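Side-chain contacts in glutathione s-transferase (Agrobacterium tumefaciens, PDB 2YCD), which probably conjugates glutathione to electrophilic compounds such as herbicides, as a member of the glutathione S-transferase superfamily, and here holds S-(p-nitrobenzyl)glutathione: residues R34-R39 against P211-A216; A162-R167 against Y197-A202; R52-E57 against A62-Y67. All coordinates share one frame; numbering follows the deposited sequence. Where two conformers were deposited one is given.

Interaction 1. Residues R34-R39 against P211-A216. With GTB (S-(p-nitrobenzyl)glutathione), chain B.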
loop_
_atom_site.group_PDB
_atom_site.type_symbol
_atom_site.label_atom_id
_atom_site.label_comp_id
_atom_site.label_asym_id
_atom_site.label_seq_id
_atom_site.Cartn_x
_atom_site.Cartn_y
_atom_site.Cartn_z
ATOM N N ARG A 34 3.115 -2.153 13.500
ATOM C CA ARG A 34 3.222 -2.918 12.254
ATOM C C ARG A 34 4.144 -4.134 12.305
ATOM O O ARG A 34 4.243 -4.877 11.335
ATOM C CB ARG A 34 3.569 -2.005 11.073
ATOM C CG ARG A 34 2.443 -1.029 10.752
ATOM C CD ARG A 34 2.883 -0.041 9.689
ATOM N NE ARG A 34 1.891 1.007 9.430
ATOM C CZ ARG A 34 0.970 0.957 8.471
ATOM N NH1 ARG A 34 0.892 -0.101 7.671
ATOM N NH2 ARG A 34 0.125 1.968 8.309
ATOM N N ASP A 35 4.792 -4.363 13.445
ATOM C CA ASP A 35 5.463 -5.649 13.653
ATOM C C ASP A 35 4.428 -6.772 13.823
ATOM O O ASP A 35 4.723 -7.935 13.551
ATOM C CB ASP A 35 6.386 -5.608 14.881
ATOM C CG ASP A 35 5.637 -5.288 16.171
ATOM O OD1 ASP A 35 5.039 -4.192 16.262
ATOM O OD2 ASP A 35 5.620 -6.119 17.100
ATOM N N MET A 36 3.213 -6.442 14.248
ATOM C CA MET A 36 2.238 -7.485 14.547
ATOM C C MET A 36 1.895 -8.392 13.345
ATOM O O MET A 36 1.901 -9.621 13.479
ATOM C CB MET A 36 0.986 -6.885 15.180
ATOM C CG MET A 36 -0.041 -7.927 15.550
ATOM S SD MET A 36 0.489 -9.040 16.899
ATOM C CE MET A 36 -0.921 -10.124 16.851
ATOM N N PRO A 37 1.599 -7.809 12.166
ATOM C CA PRO A 37 1.296 -8.711 11.038
ATOM C C PRO A 37 2.485 -9.575 10.661
ATOM O O PRO A 37 2.294 -10.711 10.236
ATOM C CB PRO A 37 0.915 -7.757 9.884
ATOM C CG PRO A 37 1.393 -6.370 10.350
ATOM C CD PRO A 37 1.257 -6.409 11.856
ATOM N N VAL A 38 3.706 -9.060 10.817
ATOM C CA VAL A 38 4.900 -9.853 10.543
ATOM C C VAL A 38 5.032 -11.026 11.541
ATOM O O VAL A 38 5.275 -12.159 11.137
ATOM C CB VAL A 38 6.155 -8.951 10.589
ATOM C CG1 VAL A 38 7.423 -9.795 10.451
ATOM C CG2 VAL A 38 6.083 -7.884 9.480
ATOM N N ARG A 39 4.901 -10.746 12.836
ATOM C CA ARG A 39 4.929 -11.786 13.865
ATOM C C ARG A 39 3.862 -12.839 13.585
ATOM O O ARG A 39 4.117 -14.050 13.714
ATOM C CB ARG A 39 4.675 -11.172 15.239
ATOM C CG ARG A 39 5.762 -10.236 15.764
ATOM C CD ARG A 39 5.279 -9.699 17.109
ATOM N NE ARG A 39 6.210 -8.837 17.841
ATOM C CZ ARG A 39 7.122 -9.301 18.694
ATOM N NH1 ARG A 39 7.330 -10.612 18.831
ATOM N NH2 ARG A 39 7.873 -8.447 19.372
ATOM N N PRO A 211 -4.616 -19.709 16.859
ATOM C CA PRO A 211 -3.491 -19.854 17.795
ATOM C C PRO A 211 -2.242 -19.065 17.408
ATOM O O PRO A 211 -1.537 -18.573 18.302
ATOM C CB PRO A 211 -3.203 -21.367 17.779
ATOM C CG PRO A 211 -4.459 -21.986 17.252
ATOM C CD PRO A 211 -5.116 -20.998 16.353
ATOM N N ALA A 212 -1.961 -18.938 16.111
ATOM C CA ALA A 212 -0.800 -18.135 15.699
ATOM C C ALA A 212 -0.977 -16.663 16.052
ATOM O O ALA A 212 0.005 -15.987 16.351
ATOM C CB ALA A 212 -0.544 -18.285 14.193
ATOM N N PHE A 213 -2.208 -16.156 15.976
ATOM C CA PHE A 213 -2.449 -14.776 16.372
ATOM C C PHE A 213 -2.103 -14.606 17.858
ATOM O O PHE A 213 -1.427 -13.642 18.241
ATOM C CB PHE A 213 -3.904 -14.356 16.149
ATOM C CG PHE A 213 -4.179 -12.921 16.551
ATOM C CD1 PHE A 213 -4.442 -12.578 17.877
ATOM C CD2 PHE A 213 -4.130 -11.913 15.597
ATOM C CE1 PHE A 213 -4.661 -11.231 18.225
ATOM C CE2 PHE A 213 -4.357 -10.588 15.943
ATOM C CZ PHE A 213 -4.629 -10.250 17.254
ATOM N N LYS A 214 -2.543 -15.546 18.694
ATOM C CA LYS A 214 -2.287 -15.460 20.124
ATOM C C LYS A 214 -0.796 -15.555 20.420
ATOM O O LYS A 214 -0.295 -14.842 21.296
ATOM C CB LYS A 214 -3.053 -16.551 20.880
ATOM C CG LYS A 214 -2.709 -16.573 22.364
ATOM C CD LYS A 214 -3.638 -17.467 23.162
ATOM C CE LYS A 214 -3.216 -17.501 24.622
ATOM N NZ LYS A 214 -3.035 -16.116 25.153
ATOM N N ARG A 215 -0.077 -16.414 19.702
ATOM C CA ARG A 215 1.369 -16.499 19.937
ATOM C C ARG A 215 2.057 -15.181 19.585
ATOM O O ARG A 215 2.934 -14.703 20.301
ATOM C CB ARG A 215 2.009 -17.676 19.185
ATOM C CG ARG A 215 1.583 -19.066 19.694
ATOM C CD ARG A 215 2.376 -20.196 19.073
ATOM N NE ARG A 215 2.282 -20.272 17.617
ATOM C CZ ARG A 215 1.384 -20.990 16.945
ATOM N NH1 ARG A 215 0.471 -21.707 17.587
ATOM N NH2 ARG A 215 1.404 -21.010 15.613
ATOM N N ALA A 216 1.669 -14.583 18.468
ATOM C CA ALA A 216 2.224 -13.280 18.091
ATOM C C ALA A 216 1.841 -12.186 19.082
ATOM O O ALA A 216 2.674 -11.385 19.466
ATOM C CB ALA A 216 1.787 -12.913 16.676
HETATM N N1 GTB B . 4.745 1.404 5.295
HETATM C CA1 GTB B . 5.475 1.009 6.507
HETATM C C1 GTB B . 5.205 -0.440 6.826
HETATM O O11 GTB B . 4.048 -0.864 6.622
HETATM O O12 GTB B . 6.129 -1.149 7.292
HETATM C CB1 GTB B . 5.061 1.946 7.652
HETATM C CG1 GTB B . 5.889 1.681 8.908
HETATM C CD1 GTB B . 5.418 2.516 10.083
HETATM O OE1 GTB B . 4.490 3.311 9.935
HETATM N N2 GTB B . 6.049 2.312 11.238
HETATM C CA2 GTB B . 5.693 3.032 12.461
HETATM C C2 GTB B . 6.887 3.675 13.096
HETATM O O2 GTB B . 7.993 3.139 13.087
HETATM C CB2 GTB B . 5.191 2.016 13.505
HETATM S SG2 GTB B . 3.670 1.227 13.095
HETATM N N3 GTB B . 6.667 4.852 13.688
HETATM C CA3 GTB B . 7.672 5.607 14.417
HETATM C C3 GTB B . 8.114 6.864 13.724
HETATM O O31 GTB B . 7.548 7.217 12.672
HETATM O O32 GTB B . 9.054 7.493 14.263
HETATM C "C'" GTB B . 2.434 2.489 13.147
HETATM C "C1'" GTB B . 1.716 2.541 14.471
HETATM C "C2'" GTB B . 2.146 3.411 15.460
HETATM C "C3'" GTB B . 1.471 3.460 16.679
HETATM C "C4'" GTB B . 0.367 2.640 16.897
HETATM N N41 GTB B . -0.320 2.697 18.124
HETATM O O41 GTB B . -1.358 2.063 18.300
HETATM O O42 GTB B . 0.125 3.401 19.011
HETATM C "C5'" GTB B . -0.062 1.778 15.897
HETATM C "C6'" GTB B . 0.607 1.730 14.678
#

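Interaction 2. Residues A162-R167 against Y197-A202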
loop_
_atom_site.group_PDB
_atom_site.type_symbol
_atom_site.label_atom_id
_atom_site.label_comp_id
_atom_site.label_asym_id
_atom_site.label_seq_id
_atom_site.Cartn_x
_atom_site.Cartn_y
_atom_site.Cartn_z
ATOM N N ALA A 162 -20.194 -5.415 2.393
ATOM C CA ALA A 162 -21.074 -5.951 1.362
ATOM C C ALA A 162 -20.332 -6.994 0.556
ATOM O O ALA A 162 -20.873 -8.047 0.196
ATOM C CB ALA A 162 -21.568 -4.842 0.463
ATOM N N TRP A 163 -19.074 -6.714 0.256
ATOM C CA TRP A 163 -18.329 -7.656 -0.528
ATOM C C TRP A 163 -18.057 -8.961 0.254
ATOM O O TRP A 163 -18.172 -10.067 -0.297
ATOM C CB TRP A 163 -17.056 -7.005 -1.088
ATOM C CG TRP A 163 -16.359 -7.951 -1.967
ATOM C CD1 TRP A 163 -16.504 -8.104 -3.320
ATOM C CD2 TRP A 163 -15.446 -8.953 -1.539
ATOM N NE1 TRP A 163 -15.715 -9.138 -3.756
ATOM C CE2 TRP A 163 -15.063 -9.681 -2.677
ATOM C CE3 TRP A 163 -14.925 -9.319 -0.296
ATOM C CZ2 TRP A 163 -14.161 -10.743 -2.614
ATOM C CZ3 TRP A 163 -14.041 -10.369 -0.243
ATOM C CH2 TRP A 163 -13.662 -11.063 -1.386
ATOM N N LEU A 164 -17.711 -8.847 1.538
ATOM C CA LEU A 164 -17.358 -10.016 2.322
ATOM C C LEU A 164 -18.547 -10.963 2.482
ATOM O O LEU A 164 -18.375 -12.171 2.455
ATOM C CB LEU A 164 -16.792 -9.615 3.696
ATOM C CG LEU A 164 -16.286 -10.760 4.575
ATOM C CD1 LEU A 164 -14.961 -11.335 4.036
ATOM C CD2 LEU A 164 -16.134 -10.305 6.025
ATOM N N GLY A 165 -19.745 -10.417 2.655
ATOM C CA GLY A 165 -20.916 -11.274 2.846
ATOM C C GLY A 165 -20.700 -12.294 3.956
ATOM O O GLY A 165 -20.343 -11.915 5.076
ATOM N N ASP A 166 -20.906 -13.576 3.640
ATOM C CA ASP A 166 -20.738 -14.658 4.601
ATOM C C ASP A 166 -19.413 -15.418 4.431
ATOM O O ASP A 166 -19.244 -16.512 4.974
ATOM C CB ASP A 166 -21.920 -15.642 4.487
ATOM C CG ASP A 166 -21.945 -16.660 5.609
ATOM O OD1 ASP A 166 -21.899 -16.252 6.783
ATOM O OD2 ASP A 166 -22.009 -17.876 5.320
ATOM N N ARG A 167 -18.464 -14.843 3.703
ATOM C CA ARG A 167 -17.170 -15.505 3.521
ATOM C C ARG A 167 -16.446 -15.633 4.860
ATOM O O ARG A 167 -16.461 -14.690 5.664
ATOM C CB ARG A 167 -16.289 -14.700 2.558
ATOM C CG ARG A 167 -16.795 -14.602 1.113
ATOM C CD ARG A 167 -16.011 -13.554 0.332
ATOM N NE ARG A 167 -16.510 -13.389 -1.033
ATOM C CZ ARG A 167 -15.870 -13.806 -2.121
ATOM N NH1 ARG A 167 -14.690 -14.405 -2.017
ATOM N NH2 ARG A 167 -16.406 -13.615 -3.319
ATOM N N TYR A 197 -20.819 -3.050 12.086
ATOM C CA TYR A 197 -20.564 -3.900 10.930
ATOM C C TYR A 197 -20.370 -5.344 11.384
ATOM O O TYR A 197 -19.241 -5.839 11.480
ATOM C CB TYR A 197 -19.334 -3.399 10.157
ATOM C CG TYR A 197 -19.567 -2.037 9.549
ATOM C CD1 TYR A 197 -19.281 -0.881 10.262
ATOM C CD2 TYR A 197 -20.088 -1.908 8.268
ATOM C CE1 TYR A 197 -19.516 0.361 9.731
ATOM C CE2 TYR A 197 -20.322 -0.666 7.716
ATOM C CZ TYR A 197 -20.037 0.464 8.447
ATOM O OH TYR A 197 -20.271 1.693 7.894
ATOM N N GLY A 198 -21.476 -6.020 11.677
ATOM C CA GLY A 198 -21.424 -7.312 12.325
ATOM C C GLY A 198 -20.496 -8.304 11.649
ATOM O O GLY A 198 -19.759 -9.013 12.332
ATOM N N ASN A 199 -20.532 -8.380 10.317
ATOM C CA ASN A 199 -19.690 -9.363 9.642
ATOM C C ASN A 199 -18.199 -8.996 9.693
ATOM O O ASN A 199 -17.361 -9.877 9.778
ATOM C CB ASN A 199 -20.187 -9.731 8.220
ATOM C CG ASN A 199 -19.990 -8.622 7.198
ATOM O OD1 ASN A 199 -19.876 -7.444 7.532
ATOM N ND2 ASN A 199 -20.008 -9.002 5.938
ATOM N N LEU A 200 -17.886 -7.704 9.704
ATOM C CA LEU A 200 -16.486 -7.284 9.850
ATOM C C LEU A 200 -15.954 -7.546 11.251
ATOM O O LEU A 200 -14.813 -8.002 11.416
ATOM C CB LEU A 200 -16.323 -5.809 9.467
ATOM C CG LEU A 200 -16.677 -5.399 8.031
ATOM C CD1 LEU A 200 -16.290 -3.951 7.821
ATOM C CD2 LEU A 200 -16.018 -6.285 6.994
ATOM N N LEU A 201 -16.773 -7.268 12.268
ATOM C CA LEU A 201 -16.427 -7.586 13.645
ATOM C C LEU A 201 -16.162 -9.080 13.813
ATOM O O LEU A 201 -15.176 -9.484 14.421
ATOM C CB LEU A 201 -17.571 -7.158 14.557
ATOM C CG LEU A 201 -17.326 -7.398 16.047
ATOM C CD1 LEU A 201 -16.051 -6.682 16.502
ATOM C CD2 LEU A 201 -18.536 -6.910 16.833
ATOM N N ALA A 202 -17.052 -9.906 13.274
ATOM C CA ALA A 202 -16.913 -11.354 13.377
ATOM C C ALA A 202 -15.668 -11.842 12.639
ATOM O O ALA A 202 -14.994 -12.777 13.085
ATOM C CB ALA A 202 -18.178 -12.054 12.842
#

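Interaction 3. Residues R52-E57 against A62-Y67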
loop_
_atom_site.group_PDB
_atom_site.type_symbol
_atom_site.label_atom_id
_atom_site.label_comp_id
_atom_site.label_asym_id
_atom_site.label_seq_id
_atom_site.Cartn_x
_atom_site.Cartn_y
_atom_site.Cartn_z
ATOM N N ARG A 52 14.785 -7.297 17.640
ATOM C CA ARG A 52 15.706 -6.282 18.103
ATOM C C ARG A 52 14.880 -5.071 18.511
ATOM O O ARG A 52 14.211 -4.460 17.674
ATOM C CB ARG A 52 16.700 -5.927 16.994
ATOM C CG ARG A 52 17.737 -4.907 17.387
ATOM C CD ARG A 52 19.002 -5.043 16.530
ATOM N NE ARG A 52 18.736 -4.867 15.104
ATOM C CZ ARG A 52 18.847 -3.707 14.465
ATOM N NH1 ARG A 52 19.215 -2.622 15.130
ATOM N NH2 ARG A 52 18.590 -3.632 13.163
ATOM N N ARG A 53 14.904 -4.747 19.803
ATOM C CA ARG A 53 14.104 -3.646 20.329
ATOM C C ARG A 53 14.821 -2.314 20.158
ATOM O O ARG A 53 15.994 -2.179 20.515
ATOM C CB ARG A 53 13.826 -3.878 21.815
ATOM C CG ARG A 53 12.995 -5.116 22.127
ATOM C CD ARG A 53 12.928 -5.362 23.642
ATOM N NE ARG A 53 14.261 -5.534 24.212
ATOM C CZ ARG A 53 14.551 -5.391 25.503
ATOM N NH1 ARG A 53 13.601 -5.070 26.376
ATOM N NH2 ARG A 53 15.798 -5.566 25.921
ATOM N N LEU A 54 14.122 -1.326 19.614
ATOM C CA LEU A 54 14.715 -0.023 19.359
ATOM C C LEU A 54 14.041 1.050 20.188
ATOM O O LEU A 54 12.815 1.157 20.204
ATOM C CB LEU A 54 14.580 0.355 17.882
ATOM C CG LEU A 54 15.276 -0.591 16.899
ATOM C CD1 LEU A 54 15.102 -0.067 15.483
ATOM C CD2 LEU A 54 16.750 -0.712 17.259
ATOM N N SER A 55 14.851 1.855 20.866
ATOM C CA SER A 55 14.340 3.047 21.522
ATOM C C SER A 55 13.980 4.070 20.456
ATOM O O SER A 55 14.439 3.985 19.316
ATOM C CB SER A 55 15.397 3.623 22.477
ATOM O OG SER A 55 16.502 4.155 21.758
ATOM N N PHE A 56 13.151 5.041 20.815
ATOM C CA PHE A 56 12.767 6.079 19.864
ATOM C C PHE A 56 13.991 6.819 19.341
ATOM O O PHE A 56 14.051 7.190 18.172
ATOM C CB PHE A 56 11.775 7.060 20.500
ATOM C CG PHE A 56 10.477 6.421 20.907
ATOM C CD1 PHE A 56 9.647 5.847 19.960
ATOM C CD2 PHE A 56 10.088 6.391 22.233
ATOM C CE1 PHE A 56 8.454 5.260 20.328
ATOM C CE2 PHE A 56 8.893 5.804 22.607
ATOM C CZ PHE A 56 8.075 5.238 21.650
ATOM N N GLU A 57 14.975 7.006 20.212
ATOM C CA GLU A 57 16.222 7.659 19.828
ATOM C C GLU A 57 17.041 6.794 18.869
ATOM O O GLU A 57 17.608 7.290 17.907
ATOM C CB GLU A 57 17.051 7.987 21.071
ATOM C CG GLU A 57 16.431 9.037 21.985
ATOM C CD GLU A 57 15.213 8.538 22.758
ATOM O OE1 GLU A 57 15.118 7.323 23.056
ATOM O OE2 GLU A 57 14.343 9.379 23.073
ATOM N N ALA A 62 21.544 7.158 12.341
ATOM C CA ALA A 62 21.918 6.819 10.977
ATOM C C ALA A 62 22.124 5.315 10.760
ATOM O O ALA A 62 21.974 4.807 9.653
ATOM C CB ALA A 62 23.169 7.612 10.565
ATOM N N SER A 63 22.461 4.602 11.828
ATOM C CA SER A 63 22.657 3.161 11.744
ATOM C C SER A 63 21.358 2.419 11.420
ATOM O O SER A 63 21.377 1.404 10.731
ATOM C CB SER A 63 23.238 2.641 13.055
ATOM O OG SER A 63 22.563 3.238 14.150
ATOM N N HIS A 64 20.234 2.922 11.918
ATOM C CA HIS A 64 18.968 2.259 11.639
ATOM C C HIS A 64 18.531 2.420 10.177
ATOM O O HIS A 64 17.823 1.572 9.639
ATOM C CB HIS A 64 17.885 2.746 12.592
ATOM C CG HIS A 64 16.597 2.007 12.438
ATOM N ND1 HIS A 64 15.379 2.640 12.363
ATOM C CD2 HIS A 64 16.346 0.678 12.338
ATOM C CE1 HIS A 64 14.426 1.732 12.221
ATOM N NE2 HIS A 64 14.986 0.539 12.201
ATOM N N LEU A 65 18.969 3.495 9.537
ATOM C CA LEU A 65 18.628 3.744 8.137
ATOM C C LEU A 65 19.156 2.667 7.196
ATOM O O LEU A 65 18.624 2.492 6.097
ATOM C CB LEU A 65 19.113 5.132 7.701
ATOM C CG LEU A 65 18.472 6.270 8.500
ATOM C CD1 LEU A 65 19.090 7.616 8.146
ATOM C CD2 LEU A 65 16.960 6.304 8.278
ATOM N N ALA A 66 20.192 1.937 7.605
ATOM C CA ALA A 66 20.689 0.819 6.807
ATOM C C ALA A 66 19.705 -0.346 6.775
ATOM O O ALA A 66 19.881 -1.300 6.011
ATOM C CB ALA A 66 22.046 0.337 7.334
ATOM N N TYR A 67 18.681 -0.278 7.622
ATOM C CA TYR A 67 17.684 -1.346 7.710
ATOM C C TYR A 67 16.322 -0.875 7.232
ATOM O O TYR A 67 15.569 -1.630 6.602
ATOM C CB TYR A 67 17.584 -1.841 9.152
ATOM C CG TYR A 67 18.881 -2.444 9.630
ATOM C CD1 TYR A 67 19.858 -1.659 10.230
ATOM C CD2 TYR A 67 19.141 -3.799 9.447
ATOM C CE1 TYR A 67 21.050 -2.220 10.667
ATOM C CE2 TYR A 67 20.328 -4.363 9.871
ATOM C CZ TYR A 67 21.280 -3.569 10.474
ATOM O OH TYR A 67 22.462 -4.137 10.896
#

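Interaction 1. Residues R34-R39 against P211-A216
The terminal methyl of Met36 lies over one face of the Phe213 ring: CE is 3.8 Å from the ring centroid and 19° off the normal, a CH-pi contact between segments that share no hydrogen bond. Within the face the methyl is displaced toward the rim, closest to CE2 at 3.6 Å, and the two side chains cross at about a right angle. Met36 reaches it because CG stands anti to the backbone N (chi1 -178°) and the chain then bends at chi2 before running straight out to CE. The same methyl rests 3.9 Å from Ala216 CB. Ala216 suits this place: its small CB also meets Arg39 CB at 3.7 Å, which lets the CA atoms of Arg39 and Ala216 come within 5.2 Å.

Arg39 meets Ala216 with its aliphatic part and continues along helix 211-225 over Ala219, Gln220 and Val223. Its NE donates to Asp35 OD2 at 2.9 Å, one turn back, in the guanidinium plane and on the anti lone pair of the carboxylate, while NH1 bonds Tyr49 OH. Arg34 lines the glutathione pocket, its CD 3.4 Å from GTB O11 and its NH1 in a salt bridge with Glu123. Helix 35-45 belongs to the thioredoxin-like N-terminal domain and helix 211-225 to the all-helical part, so the contact lies at the domain interface of the GST fold. Thioether, aromatic and methyl groups thus fill the contact between the segments, the Asp35 carboxylate probably balances the buried Arg39 charge, and the Arg215-Glu43 salt bridge ties the same two helices beside it.

Interaction 2. Residues A162-R167 against Y197-A202
One polar bond crosses between these segments, from Asn199 ND2 to Gly165 O. At 3.1 Å and with an N-H...O angle of 175° it is nearly straight; the oxygen lies in the plane of the Asn199 amide, and the donor in turn lies in the carbonyl plane of Gly165, on a lone pair. CG of Asn199 stands between its backbone N and carbonyl carbon (chi1 72°), a placement that turns the short amide across to helix 142-164. Its other end is held too, since OD1 bonds Ser161 OG on that helix; with both ends engaged, the amide's rotation is fixed. Asparagine suits the site by offering a donor and an acceptor on one flat group.

Gly165 follows the last helical residue, Leu164, and leaves the helix with positive phi, 52°, which glycine adopts readily; it sits in a type II' turn closed by Arg167 N to Leu164 O at 3.0 Å. Both helices belong to the all-helical C-terminal domain of the GST fold, and the bond joins the turn that follows helix 142-164 to the first turn of helix 198-208.

Van der Waals contacts lie beside the bond. Leu164 and Asn199 run antiparallel alongside one another, with Leu164 CB 4.0 Å from Asn199 ND2. The apolar contact is Leu164 CD2 to Leu200 CD2 at 4.1 Å, methyl against methyl, and Leu200 also packs on Leu160, one turn before Leu164.

Interaction 3. Residues R52-E57 against A62-Y67
Arg52 and Leu54 of strand 50-54 each lay an atom over a ring face, of Tyr67 and His64 respectively. Arg52 comes at the Tyr67 ring with its guanidinium edge leading: NH2 stands 3.5 Å above the plane, over the ring centre. The guanidinium and ring planes are 58° apart, so this cation-pi contact is a tilted approach and no flat stack; CZ lies 4.6 Å from the centroid and only 9° off the normal. A bend in the arginine chain at chi3 (59°) swings the guanidinium across the phenol.

Leu54, two residues along the strand, presents a methyl. Its CD1 lies 3.3 Å above the His64 plane, displaced toward the rim at NE2, and 3.6 Å from the centroid in a CH-pi contact. The two side chains run aslant of each other. His64 is steadied by its other nitrogen, ND1, which is hydrogen-bonded to Met59 O, a residue of the glutathione pocket; the histidine side chain itself is about 7 Å from the ligand. Met59 closes helix 56-59, whose N-cap is Ser55, with OG bonded to Ala58 N.

The strand is an edge strand of the thioredoxin-like sheet, and the segment it meets belongs to the connection leading toward strand 75-78, against which Tyr67 also packs, on Ser75 and Glu77. Arg52 NH2 is 5.6 Å from His64 NE2, so a positive guanidinium nearby would tend to disfavour protonation of the imidazole, while the electron-rich phenol ring would be expected to stabilise the arginine charge.

Overall arrangement
From the N terminus the chain runs through strand 18-22 into helix 35-45, where residues 34-39 open interaction 1, the longest closure, completed only at helix 211-225. Within that loop interaction 3 comes first, a short local closure tying strand 50-54 to the connection that follows helix 56-59 in the thioredoxin-like domain. Interaction 2 comes later, joining the end of helix 142-164 to the start of helix 198-208 in the helical domain. Interactions 2 and 3 are thus in series, both nested inside interaction 1, and none cross. The centres of interactions 2 and 3 lie about 39 Å apart on opposite sides of the chain's centre, whereas interaction 1 bridges the two domains between them.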